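Local coordinates for purine nucleoside phosphorylase (Schistosoma mansoni, PDB 5KO6) that catalyses the reversible phosphorolysis of purine nucleosides such as inosine and guanosine to the free base and ribose-1-phosphate, at the CYT/R1P site. Residues are numbered along the deposited sequence; one frame, centred on the assembly and turned at random. Chains: chain A/B, Purine nucleoside phosphorylase.

The CYT/R1P site. Residues chain A 34-35, 86, 88, 90, 117-120, 202-203, 219-222, 244-245, 247, 257, 259, 262; chain B 161. With CYT (6-aminopyrimidin-2(1H)-one), chain C; R1P (1-O-phosphono-alpha-D-ribofuranose), chain D.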
ATOM      1  N   GLY A  34       4.862  11.007  21.469  1.00 18.66           N
ATOM      2  CA  GLY A  34       3.735  11.309  20.621  1.00 19.17           C
ATOM      3  C   GLY A  34       3.361  12.781  20.640  1.00 19.53           C
ATOM      4  O   GLY A  34       3.934  13.599  21.360  1.00 21.15           O
ATOM      5  N   SER A  35       2.356  13.109  19.826  1.00 22.38           N
ATOM      6  CA  SER A  35       1.881  14.485  19.691  1.00 24.34           C
ATOM      7  C   SER A  35       1.468  15.057  21.045  1.00 22.39           C
ATOM      8  O   SER A  35       0.565  14.529  21.689  1.00 26.17           O
ATOM      9  CB  SER A  35       0.675  14.513  18.748  1.00 29.18           C
ATOM     10  OG  SER A  35       0.989  13.991  17.468  1.00 33.20           O
ATOM     11  N   ARG A  86       9.332  14.055  16.045  1.00 21.73           N
ATOM     12  CA  ARG A  86       9.287  12.726  15.459  1.00 21.09           C
ATOM     13  C   ARG A  86       9.137  12.812  13.940  1.00 19.82           C
ATOM     14  O   ARG A  86       8.515  13.731  13.407  1.00 19.77           O
ATOM     15  CB  ARG A  86       8.081  12.013  16.057  1.00 26.42           C
ATOM     16  CG  ARG A  86       7.701  10.736  15.420  1.00 25.60           C
ATOM     17  CD  ARG A  86       6.474  10.244  16.130  1.00 29.72           C
ATOM     18  NE  ARG A  86       6.522   8.813  16.361  1.00 19.63           N
ATOM     19  CZ  ARG A  86       5.798   8.200  17.281  1.00 21.02           C
ATOM     20  NH1 ARG A  86       4.971   8.899  18.059  1.00 21.05           N
ATOM     21  NH2 ARG A  86       5.910   6.890  17.423  1.00 24.07           N
ATOM     22  N   HIS A  88       7.392  11.339  10.785  1.00 11.98           N
ATOM     23  CA  HIS A  88       6.236  10.551  10.390  1.00 13.57           C
ATOM     24  C   HIS A  88       6.280  10.294   8.890  1.00 12.04           C
ATOM     25  O   HIS A  88       6.576  11.197   8.101  1.00 12.26           O
ATOM     26  CB  HIS A  88       4.944  11.317  10.687  1.00 14.39           C
ATOM     27  CG  HIS A  88       4.672  11.542  12.142  1.00 16.91           C
ATOM     28  ND1 HIS A  88       5.135  12.646  12.830  1.00 17.85           N
ATOM     29  CD2 HIS A  88       3.935  10.831  13.024  1.00 19.33           C
ATOM     30  CE1 HIS A  88       4.723  12.581  14.086  1.00 19.66           C
ATOM     31  NE2 HIS A  88       3.985  11.496  14.227  1.00 20.17           N
ATOM     32  N   TYR A  90       3.854   9.873   6.768  1.00 11.53           N
ATOM     33  CA  TYR A  90       2.914  10.669   5.965  1.00 12.05           C
ATOM     34  C   TYR A  90       3.511  11.994   5.508  1.00 12.06           C
ATOM     35  O   TYR A  90       2.934  12.637   4.636  1.00 12.55           O
ATOM     36  CB  TYR A  90       1.569  10.909   6.675  1.00 12.73           C
ATOM     37  CG  TYR A  90       1.693  11.582   8.023  1.00 12.81           C
ATOM     38  CD1 TYR A  90       2.058  12.916   8.134  1.00 12.92           C
ATOM     39  CD2 TYR A  90       1.416  10.878   9.186  1.00 13.51           C
ATOM     40  CE1 TYR A  90       2.183  13.520   9.376  1.00 13.15           C
ATOM     41  CE2 TYR A  90       1.544  11.475  10.430  1.00 14.83           C
ATOM     42  CZ  TYR A  90       1.927  12.793  10.510  1.00 14.69           C
ATOM     43  OH  TYR A  90       2.056  13.386  11.753  1.00 16.07           O
ATOM     44  N   ASN A 117       2.371   7.368  21.418  1.00 14.64           N
ATOM     45  CA  ASN A 117       1.655   7.966  20.301  1.00 14.05           C
ATOM     46  C   ASN A 117       0.236   8.291  20.739  1.00 14.17           C
ATOM     47  O   ASN A 117      -0.239   7.806  21.768  1.00 15.13           O
ATOM     48  CB  ASN A 117       1.640   7.043  19.063  1.00 14.66           C
ATOM     49  CG  ASN A 117       0.914   5.721  19.313  1.00 15.46           C
ATOM     50  OD1 ASN A 117      -0.292   5.686  19.575  1.00 16.44           O
ATOM     51  ND2 ASN A 117       1.649   4.619  19.212  1.00 18.79           N
ATOM     52  N   LEU A 118      -0.434   9.118  19.934  1.00 14.42           N
ATOM     53  CA  LEU A 118      -1.867   9.360  20.048  1.00 14.33           C
ATOM     54  C   LEU A 118      -2.558   8.545  18.965  1.00 13.10           C
ATOM     55  O   LEU A 118      -2.087   8.487  17.825  1.00 16.76           O
ATOM     56  CB  LEU A 118      -2.192  10.842  19.842  1.00 18.45           C
ATOM     57  CG  LEU A 118      -2.165  11.774  21.064  1.00 20.46           C
ATOM     58  CD1 LEU A 118      -3.371  11.564  21.969  1.00 18.92           C
ATOM     59  CD2 LEU A 118      -0.885  11.629  21.852  1.00 24.21           C
ATOM     60  N   ALA A 119      -3.652   7.883  19.323  1.00 14.31           N
ATOM     61  CA  ALA A 119      -4.295   6.952  18.409  1.00 13.92           C
ATOM     62  C   ALA A 119      -5.806   7.008  18.566  1.00 14.85           C
ATOM     63  O   ALA A 119      -6.334   7.488  19.573  1.00 15.84           O
ATOM     64  CB  ALA A 119      -3.816   5.515  18.662  1.00 14.84           C
ATOM     65  N   GLY A 120      -6.500   6.496  17.554  1.00 14.42           N
ATOM     66  CA  GLY A 120      -7.945   6.330  17.624  1.00 14.89           C
ATOM     67  C   GLY A 120      -8.296   4.961  18.187  1.00 16.40           C
ATOM     68  O   GLY A 120      -7.648   3.965  17.878  1.00 15.61           O
ATOM     69  N   TYR A 202      -7.338  10.997   8.878  1.00 14.14           N
ATOM     70  CA  TYR A 202      -7.819  10.057   9.873  1.00 12.59           C
ATOM     71  C   TYR A 202      -8.569   8.927   9.185  1.00 12.44           C
ATOM     72  O   TYR A 202      -9.119   9.098   8.087  1.00 13.66           O
ATOM     73  CB  TYR A 202      -8.763  10.766  10.857  1.00 12.98           C
ATOM     74  CG  TYR A 202      -8.047  11.794  11.710  1.00 13.17           C
ATOM     75  CD1 TYR A 202      -7.139  11.391  12.682  1.00 14.49           C
ATOM     76  CD2 TYR A 202      -8.259  13.154  11.528  1.00 13.79           C
ATOM     77  CE1 TYR A 202      -6.474  12.317  13.463  1.00 16.21           C
ATOM     78  CE2 TYR A 202      -7.585  14.076  12.300  1.00 15.07           C
ATOM     79  CZ  TYR A 202      -6.704  13.641  13.260  1.00 14.77           C
ATOM     80  OH  TYR A 202      -6.025  14.557  14.027  1.00 16.48           O
ATOM     81  N   GLU A 203      -8.561   7.761   9.828  1.00 15.54           N
ATOM     82  CA  GLU A 203      -9.348   6.632   9.354  1.00 16.51           C
ATOM     83  C   GLU A 203     -10.780   7.090   9.109  1.00 14.58           C
ATOM     84  O   GLU A 203     -11.366   7.806   9.926  1.00 17.12           O
ATOM     85  CB  GLU A 203      -9.315   5.517  10.423  1.00 21.51           C
ATOM     86  CG  GLU A 203      -9.978   5.822  11.813  1.00 27.06           C
ATOM     87  CD  GLU A 203      -9.135   6.629  12.790  1.00 30.14           C
ATOM     88  OE1 GLU A 203      -8.043   7.089  12.430  1.00 20.52           O
ATOM     89  OE2 GLU A 203      -9.566   6.820  13.953  1.00 30.61           O
ATOM     90  N   VAL A 219      -5.796   2.545  16.157  1.00 13.88           N
ATOM     91  CA  VAL A 219      -5.291   2.891  14.828  1.00 12.74           C
ATOM     92  C   VAL A 219      -4.550   4.217  14.919  1.00 12.09           C
ATOM     93  O   VAL A 219      -5.001   5.154  15.587  1.00 13.37           O
ATOM     94  CB  VAL A 219      -6.427   2.942  13.780  1.00 13.35           C
ATOM     95  CG1 VAL A 219      -7.512   3.937  14.191  1.00 15.15           C
ATOM     96  CG2 VAL A 219      -5.878   3.292  12.403  1.00 14.69           C
ATOM     97  N   GLY A 220      -3.397   4.294  14.264  1.00 12.21           N
ATOM     98  CA  GLY A 220      -2.640   5.532  14.256  1.00 11.25           C
ATOM     99  C   GLY A 220      -1.689   5.558  13.084  1.00 10.59           C
ATOM    100  O   GLY A 220      -1.626   4.611  12.290  1.00 12.52           O
ATOM    101  N   MET A 221      -0.920   6.646  12.992  1.00 11.01           N
ATOM    102  CA  MET A 221      -0.127   6.949  11.800  1.00 11.19           C
ATOM    103  C   MET A 221       1.370   6.906  12.061  1.00 11.92           C
ATOM    104  O   MET A 221       2.143   7.513  11.314  1.00 13.47           O
ATOM    105  CB  MET A 221      -0.513   8.324  11.247  1.00 12.37           C
ATOM    106  CG  MET A 221      -1.996   8.524  11.102  1.00 11.94           C
ATOM    107  SD  MET A 221      -2.326  10.215  10.533  1.00 14.25           S
ATOM    108  CE  MET A 221      -4.088  10.260  10.726  1.00 14.58           C
ATOM    109  N   SER A 222       1.799   6.231  13.118  1.00 11.85           N
ATOM    110  CA  SER A 222       3.207   6.255  13.481  1.00 13.48           C
ATOM    111  C   SER A 222       3.582   4.900  14.061  1.00 12.79           C
ATOM    112  O   SER A 222       2.840   3.915  13.938  1.00 13.43           O
ATOM    113  CB  SER A 222       3.482   7.380  14.490  1.00 14.54           C
ATOM    114  OG  SER A 222       2.919   7.053  15.750  1.00 16.29           O
ATOM    115  N   ALA A 244      -7.196   9.117  21.732  1.00 14.36           N
ATOM    116  CA  ALA A 244      -7.778  10.451  21.591  1.00 15.33           C
ATOM    117  C   ALA A 244      -9.299  10.416  21.521  1.00 17.34           C
ATOM    118  O   ALA A 244      -9.957  11.393  21.894  1.00 20.46           O
ATOM    119  CB  ALA A 244      -7.229  11.129  20.333  1.00 15.52           C
ATOM    120  N   ASN A 245      -9.867   9.310  21.057  1.00 16.58           N
ATOM    121  CA  ASN A 245     -11.283   9.249  20.723  1.00 17.53           C
ATOM    122  C   ASN A 245     -11.585   7.797  20.428  1.00 18.36           C
ATOM    123  O   ASN A 245     -10.675   7.007  20.164  1.00 18.73           O
ATOM    124  CB  ASN A 245     -11.589  10.084  19.480  1.00 18.23           C
ATOM    125  CG  ASN A 245     -10.979   9.492  18.226  1.00 19.86           C
ATOM    126  OD1 ASN A 245      -9.761   9.385  18.113  1.00 20.16           O
ATOM    127  ND2 ASN A 245     -11.829   9.084  17.287  1.00 20.07           N
ATOM    128  N   SER A 247     -13.171   5.839  17.574  1.00 17.29           N
ATOM    129  CA  SER A 247     -13.597   6.058  16.196  1.00 15.26           C
ATOM    130  C   SER A 247     -14.846   5.268  15.848  1.00 14.42           C
ATOM    131  O   SER A 247     -15.623   5.686  14.982  1.00 17.02           O
ATOM    132  CB  SER A 247     -12.461   5.702  15.238  1.00 19.26           C
ATOM    133  OG  SER A 247     -11.367   6.564  15.462  1.00 21.37           O
ATOM    134  N   ILE A 257     -13.375  14.096  14.163  1.00 23.71           N
ATOM    135  CA  ILE A 257     -12.115  14.134  14.889  1.00 27.19           C
ATOM    136  C   ILE A 257     -11.234  15.182  14.233  1.00 27.22           C
ATOM    137  O   ILE A 257     -11.344  15.456  13.034  1.00 27.06           O
ATOM    138  CB  ILE A 257     -11.419  12.754  14.964  1.00 32.31           C
ATOM    139  CG1 ILE A 257     -10.190  12.799  15.884  1.00 34.78           C
ATOM    140  CG2 ILE A 257     -11.035  12.272  13.582  1.00 31.95           C
ATOM    141  CD1 ILE A 257     -10.479  13.320  17.303  1.00 35.69           C
ATOM    142  N   HIS A 259      -7.186  17.478  14.983  1.00 22.30           N
ATOM    143  CA  HIS A 259      -5.934  17.477  15.723  1.00 22.07           C
ATOM    144  C   HIS A 259      -6.034  18.314  16.992  1.00 21.04           C
ATOM    145  O   HIS A 259      -5.335  18.037  17.966  1.00 20.15           O
ATOM    146  CB  HIS A 259      -4.786  17.936  14.818  1.00 24.69           C
ATOM    147  CG  HIS A 259      -3.431  17.689  15.402  1.00 24.83           C
ATOM    148  ND1 HIS A 259      -3.007  16.436  15.779  1.00 23.81           N
ATOM    149  CD2 HIS A 259      -2.407  18.533  15.674  1.00 26.27           C
ATOM    150  CE1 HIS A 259      -1.782  16.515  16.272  1.00 25.51           C
ATOM    151  NE2 HIS A 259      -1.393  17.776  16.211  1.00 27.87           N
ATOM    152  N   VAL A 262      -7.305  15.971  19.506  1.00 18.88           N
ATOM    153  CA  VAL A 262      -6.211  15.064  19.844  1.00 18.06           C
ATOM    154  C   VAL A 262      -5.280  15.718  20.852  1.00 17.73           C
ATOM    155  O   VAL A 262      -4.929  15.125  21.882  1.00 17.53           O
ATOM    156  CB  VAL A 262      -5.465  14.632  18.567  1.00 19.30           C
ATOM    157  CG1 VAL A 262      -4.202  13.830  18.931  1.00 20.99           C
ATOM    158  CG2 VAL A 262      -6.381  13.815  17.694  1.00 20.97           C
TER
ATOM    159  N   PHE B 161      -4.203  17.044   8.965  1.00 12.95           N
ATOM    160  CA  PHE B 161      -4.932  15.802   9.238  1.00 12.25           C
ATOM    161  C   PHE B 161      -6.418  15.997   8.965  1.00 12.51           C
ATOM    162  O   PHE B 161      -7.184  16.299   9.889  1.00 14.83           O
ATOM    163  CB  PHE B 161      -4.744  15.353  10.686  1.00 12.51           C
ATOM    164  CG  PHE B 161      -3.310  15.268  11.132  1.00 12.61           C
ATOM    165  CD1 PHE B 161      -2.500  14.228  10.705  1.00 13.74           C
ATOM    166  CD2 PHE B 161      -2.786  16.206  12.016  1.00 13.67           C
ATOM    167  CE1 PHE B 161      -1.166  14.119  11.148  1.00 14.32           C
ATOM    168  CE2 PHE B 161      -1.469  16.102  12.454  1.00 13.81           C
ATOM    169  CZ  PHE B 161      -0.659  15.062  12.006  1.00 12.81           C
TER
HETATM  170  N3  CYT C 301      -6.356   8.700  14.680  1.00 40.49           N
HETATM  171  C4  CYT C 301      -7.032   9.304  15.663  1.00 42.92           C
HETATM  172  N1  CYT C 301      -4.355   9.661  15.539  1.00 44.10           N
HETATM  173  C2  CYT C 301      -5.013   8.857  14.593  1.00 42.42           C
HETATM  174  O2  CYT C 301      -4.359   8.331  13.695  1.00 40.54           O
HETATM  175  N4  CYT C 301      -8.352   9.118  15.714  1.00 45.58           N
HETATM  176  C5  CYT C 301      -6.379  10.119  16.641  1.00 43.41           C
HETATM  177  C6  CYT C 301      -5.054  10.269  16.540  1.00 44.20           C
HETATM  178  C5  R1P D 302      -2.867  12.985  14.275  0.75 22.08           C
HETATM  179  O5  R1P D 302      -3.692  13.651  15.174  0.75 20.26           O
HETATM  180  C4  R1P D 302      -1.443  12.887  14.819  0.75 25.05           C
HETATM  181  O4  R1P D 302      -1.471  12.290  16.000  0.75 27.28           O
HETATM  182  C1  R1P D 302      -0.525  11.007  15.879  0.75 30.75           C
HETATM  183  C2  R1P D 302      -0.643  10.630  14.588  0.75 32.14           C
HETATM  184  O2  R1P D 302       0.472   9.749  14.173  0.75 31.53           O
HETATM  185  C3  R1P D 302      -0.570  11.963  13.880  0.75 28.07           C
HETATM  186  O3  R1P D 302       0.722  12.386  13.816  0.75 21.01           O
HETATM  187  O1  R1P D 302       0.745  11.407  16.145  0.75 21.19           O
HETATM  188  P   R1P D 302       1.711  10.406  17.010  0.75 18.86           P
HETATM  189  O1P R1P D 302       3.135  10.850  16.759  0.75 20.10           O
HETATM  190  O2P R1P D 302       1.457   9.008  16.505  0.75 20.71           O
HETATM  191  O3P R1P D 302       1.333  10.592  18.437  0.75 17.99           O
HETATM  192  O   HOH W   1      -5.544   6.843  11.687  1.00 17.68           O
HETATM  193  O   HOH W   2      -0.343   6.980  16.368  1.00 20.91           O
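Two backbone amides, A:Ser35 N and A:Leu118 N, grip phosphate oxygen R1P O3P, A:Leu118 N lying 2.7 Å from R1P O3P. A:His88 reaches the phosphate edge-on, its NE2 2.7 Å from R1P O1P and nearly in the ring plane, while A:Arg86 NH1 makes a salt bridge to the same oxygen. A chi1 of 71°, the crowded position between backbone N and carbonyl carbon, points A:Ser222 OG at R1P O2P, 2.6 Å away. A:Ser35 OG donates to the bridging R1P O1. On the ribose, A:Tyr90 OH meets the 3-hydroxyl O3, and the 5-hydroxyl R1P O5 is shared by A:Tyr202 OH and A:His259 ND1, with A:His259 ND1 2.9 Å from R1P O5.

At the base, A:Glu203 turns both carboxylate oxygens, through their syn lone pairs, to CYT: OE1 takes N3 and OE2 the amino N4. A:Asn245 OD1 accepts from CYT N4 at 2.8 Å on an in-plane lone pair. One water joins A:Glu203 OE1 to CYT O2, whereas another links A:Leu118 O to R1P O2P.

Outward, the A:Tyr202 ring meets one face of the CYT ring edge-on, planes at 72°; the backbone C of A:Ala119 lies over the opposite face. From the neighbouring subunit, B:Phe161 crosses A:Tyr90 at about a right angle, A:Tyr90 CE2 in plane at the phenyl edge, and A:His259 obliquely, phenyl CE2 above the imidazole centre. R1P C5 sits centrally over the B:Phe161 face, 3.6 Å from its centroid. Both ligands are almost wholly buried, CYT poorly ordered and R1P partly occupied. R1P is the sugar product of phosphorolysis and substrate of the reverse reaction; cytosine, a pyrimidine, probably occupies the purine's place in this active site, which B:Phe161 suggests oligomerisation helps complete.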